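Local coordinates for Ras-related protein Rab-21 (Homo sapiens, PDB 1Z08) that belongs to the Rab branch of the Ras-related small G proteins and holds phosphoaminophosphonic acid-guanylate ester together with a magnesium ion, at residues S130-E133 with A134-Y137; L161-C164 with K165-I168. The protein carries 1 engineered substitution. All coordinates share one frame; numbering follows the deposited sequence.

Contact 1 (S130-E133 with A134-Y137)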
# COMPACT_ATOMS: atom_id res chain seq x y z
N SER A 130 1.96 -17.56 0.12
CA SER A 130 2.56 -17.98 -1.15
C SER A 130 2.83 -16.77 -2.04
O SER A 130 1.89 -16.06 -2.42
CB SER A 130 1.62 -18.96 -1.86
OG SER A 130 1.95 -19.11 -3.23
N ILE A 131 4.10 -16.53 -2.38
CA ILE A 131 4.46 -15.46 -3.31
C ILE A 131 3.75 -15.67 -4.65
O ILE A 131 3.20 -14.74 -5.22
CB ILE A 131 5.99 -15.37 -3.55
CG1 ILE A 131 6.71 -14.94 -2.27
CG2 ILE A 131 6.32 -14.40 -4.70
CD1 ILE A 131 8.23 -14.89 -2.39
N GLN A 132 3.75 -16.92 -5.12
CA GLN A 132 3.15 -17.25 -6.40
C GLN A 132 1.65 -16.99 -6.43
O GLN A 132 1.14 -16.44 -7.41
CB GLN A 132 3.50 -18.69 -6.81
CG GLN A 132 5.00 -18.91 -7.02
CD GLN A 132 5.59 -17.99 -8.07
OE1 GLN A 132 5.32 -18.14 -9.26
NE2 GLN A 132 6.41 -17.04 -7.64
N GLU A 133 0.96 -17.36 -5.35
CA GLU A 133 -0.47 -17.09 -5.22
C GLU A 133 -0.76 -15.59 -5.20
O GLU A 133 -1.68 -15.11 -5.87
CB GLU A 133 -1.05 -17.76 -3.97
CG GLU A 133 -2.56 -17.52 -3.79
CD GLU A 133 -3.12 -18.14 -2.51
OE1 GLU A 133 -2.36 -18.73 -1.73
OE2 GLU A 133 -4.35 -18.03 -2.30
N ALA A 134 0.03 -14.85 -4.41
CA ALA A 134 -0.15 -13.40 -4.27
C ALA A 134 0.08 -12.66 -5.58
O ALA A 134 -0.72 -11.78 -5.96
CB ALA A 134 0.77 -12.85 -3.18
N GLU A 135 1.16 -13.01 -6.28
CA GLU A 135 1.49 -12.39 -7.56
C GLU A 135 0.45 -12.73 -8.62
O GLU A 135 -0.00 -11.85 -9.36
CB GLU A 135 2.89 -12.81 -8.03
CG GLU A 135 4.02 -12.18 -7.22
CD GLU A 135 5.38 -12.48 -7.79
OE1 GLU A 135 5.49 -13.31 -8.72
OE2 GLU A 135 6.36 -11.90 -7.29
N SER A 136 0.08 -14.02 -8.68
CA SER A 136 -0.96 -14.49 -9.59
C SER A 136 -2.28 -13.75 -9.35
O SER A 136 -2.90 -13.27 -10.30
CB SER A 136 -1.18 -16.00 -9.44
OG SER A 136 -2.29 -16.43 -10.20
N TYR A 137 -2.68 -13.64 -8.09
CA TYR A 137 -3.90 -12.93 -7.75
C TYR A 137 -3.82 -11.47 -8.20
O TYR A 137 -4.75 -10.97 -8.84
CB TYR A 137 -4.23 -13.02 -6.25
CG TYR A 137 -5.43 -12.17 -5.90
CD1 TYR A 137 -6.71 -12.55 -6.27
CD2 TYR A 137 -5.26 -10.96 -5.22
CE1 TYR A 137 -7.82 -11.75 -5.96
CE2 TYR A 137 -6.36 -10.15 -4.92
CZ TYR A 137 -7.63 -10.56 -5.29
OH TYR A 137 -8.72 -9.77 -4.98
O HOH W 1 7.27 -15.11 -10.38
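A134 packs against the first turn of its own helix: its CB rests 3.5 Å from S130 O, the oxygen that also accepts from its amide N at 3.0 Å, closing the first turn of helix 131-140. The start of that turn is a worked example of N-capping. S130 OG takes the N-H of E133 in a nearly straight bond (OG to N 2.9 Å), satisfying a backbone amide that has no preceding turn to serve it. E133 does not complete a capping box. With CG anti to the backbone N (chi1 -179°) and the chain extended, its carboxylate is carried to Q95 of helix 91-108, where OE2 accepts from NE2. The E133 carboxylate, within the first turn, may also feel the positive end of the helix dipole. The helix belongs to the right-handed beta-alpha-beta crossover between strands 113-119 and 144-148 of the Ras-type P-loop fold, and the methyl of A134 is buried between F94 of helix 91-108 and H145 of strand 144-148.

E135, one turn after I131, runs alongside it, both side chains pointing the same way. Its CG lies 3.4 Å from I131 O, and the extended chain then brings OE2 to 3.6 Å from I131 CG2, so a methyl branch flanks the carboxylate. The other oxygen, OE1, receives a water that is 3.0 Å away, and this water also meets Q132 NE2 in a weak, longer bond. Amide and carboxylate are turned 62° against each other, and NE2 stays 4.0 Å from OE1, leaving the water as the link.

Contact 2 (L161-C164 with K165-I168); sequences LDLC and KRMI
Side-chain packing along the last turns of the C-terminal helix 156-168 makes up this contact, with L161, D162 and L163 meeting K165, R166 and M167 where the helix lies against the central sheet. On the buried side M167 is bent at its last torsion (chi3 -57°), which folds CE back to 3.8 Å from L163 CG and 3.6 Å from L163 O. Strands 5-12 and 113-119 meet this pair, and C164 packs on strand 54-61, as expected of the closing helix of the Ras-type alpha/beta fold.

At the flank, D162 and R166 stay short of a salt bridge: OD1 touches the methylene CD of R166 at 3.6 Å but is 4.7 Å from its NE. The two are joined indirectly, for D162 OD1 and R166 NH1 both hydrogen-bond to Y146 OH, while R166 NH2 reaches L114 O. On the outer side the extended K165 chain passes over L161, with CE 3.8 Å from CG of the leucine. Beyond it a water accepts from K165 NZ at 2.8 Å and donates to D162 OD2 at 2.9 Å, spanning opposite charges whose own atoms lie 5.2 Å apart.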
# COMPACT_ATOMS: atom_id res chain seq x y z
N LEU A 161 7.22 5.24 -6.00
CA LEU A 161 7.68 5.73 -7.30
C LEU A 161 6.90 5.06 -8.44
O LEU A 161 6.43 5.74 -9.35
CB LEU A 161 9.19 5.52 -7.48
CG LEU A 161 9.81 5.90 -8.84
CD1 LEU A 161 9.72 7.40 -9.10
CD2 LEU A 161 11.26 5.43 -8.94
N ASP A 162 6.77 3.74 -8.37
CA ASP A 162 6.06 2.99 -9.39
C ASP A 162 4.57 3.33 -9.42
O ASP A 162 3.98 3.47 -10.49
CB ASP A 162 6.25 1.48 -9.21
CG ASP A 162 5.92 0.69 -10.47
OD1 ASP A 162 5.04 -0.19 -10.41
OD2 ASP A 162 6.53 0.97 -11.53
N LEU A 163 3.97 3.47 -8.24
CA LEU A 163 2.55 3.84 -8.13
C LEU A 163 2.30 5.20 -8.79
O LEU A 163 1.33 5.36 -9.52
CB LEU A 163 2.07 3.82 -6.67
CG LEU A 163 0.62 4.20 -6.34
CD1 LEU A 163 -0.42 3.39 -7.10
CD2 LEU A 163 0.38 4.07 -4.85
N CYS A 164 3.19 6.15 -8.53
CA CYS A 164 3.13 7.49 -9.13
C CYS A 164 3.23 7.44 -10.65
O CYS A 164 2.48 8.12 -11.35
CB CYS A 164 4.22 8.39 -8.55
SG CYS A 164 3.90 8.95 -6.87
N LYS A 165 4.16 6.63 -11.16
CA LYS A 165 4.33 6.44 -12.60
C LYS A 165 3.06 5.89 -13.24
O LYS A 165 2.64 6.36 -14.30
CB LYS A 165 5.49 5.49 -12.90
CG LYS A 165 6.87 6.07 -12.67
CD LYS A 165 7.92 5.04 -13.06
CE LYS A 165 9.31 5.45 -12.61
NZ LYS A 165 10.29 4.37 -12.88
N ARG A 166 2.46 4.90 -12.59
CA ARG A 166 1.23 4.28 -13.08
C ARG A 166 0.03 5.23 -13.01
O ARG A 166 -0.84 5.20 -13.89
CB ARG A 166 0.94 3.00 -12.31
CG ARG A 166 1.94 1.86 -12.53
CD ARG A 166 1.78 0.77 -11.47
NE ARG A 166 0.43 0.19 -11.48
CZ ARG A 166 -0.17 -0.35 -10.43
NH1 ARG A 166 0.43 -0.39 -9.25
NH2 ARG A 166 -1.40 -0.84 -10.56
N MET A 167 -0.01 6.08 -11.98
CA MET A 167 -1.09 7.07 -11.85
C MET A 167 -0.95 8.21 -12.87
O MET A 167 -1.96 8.77 -13.32
CB MET A 167 -1.17 7.62 -10.43
CG MET A 167 -1.68 6.60 -9.41
SD MET A 167 -1.84 7.23 -7.72
CE MET A 167 -0.18 7.81 -7.38
N ILE A 168 0.29 8.56 -13.22
CA ILE A 168 0.56 9.54 -14.27
C ILE A 168 0.12 8.99 -15.63
O ILE A 168 -0.41 9.72 -16.47
CB ILE A 168 2.06 9.95 -14.30
CG1 ILE A 168 2.41 10.80 -13.07
CG2 ILE A 168 2.41 10.72 -15.58
CD1 ILE A 168 3.90 10.96 -12.82
O HOH W 2 9.15 2.20 -11.51

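Overall arrangement
Both contacts run along a single helix, each with four backbone i to i+4 bonds, yet they illustrate how place in the fold sets the chemistry. Contact 1 is a surface contact at the beginning of helix 131-140, where an N-cap and a water link with one weak leg add to the backbone bonds and one alanine is buried. Contact 2, at the end of helix 156-168, is partly buried and rests on leucine, cysteine and methionine, with polar groups at its margin. They lie on different helices and do not touch, though side chains of both reach strand 144-148: their centres are 22 Å apart and their nearest atoms about 11 Å. In Ras-type domains these two helices cover opposite faces of the sheet.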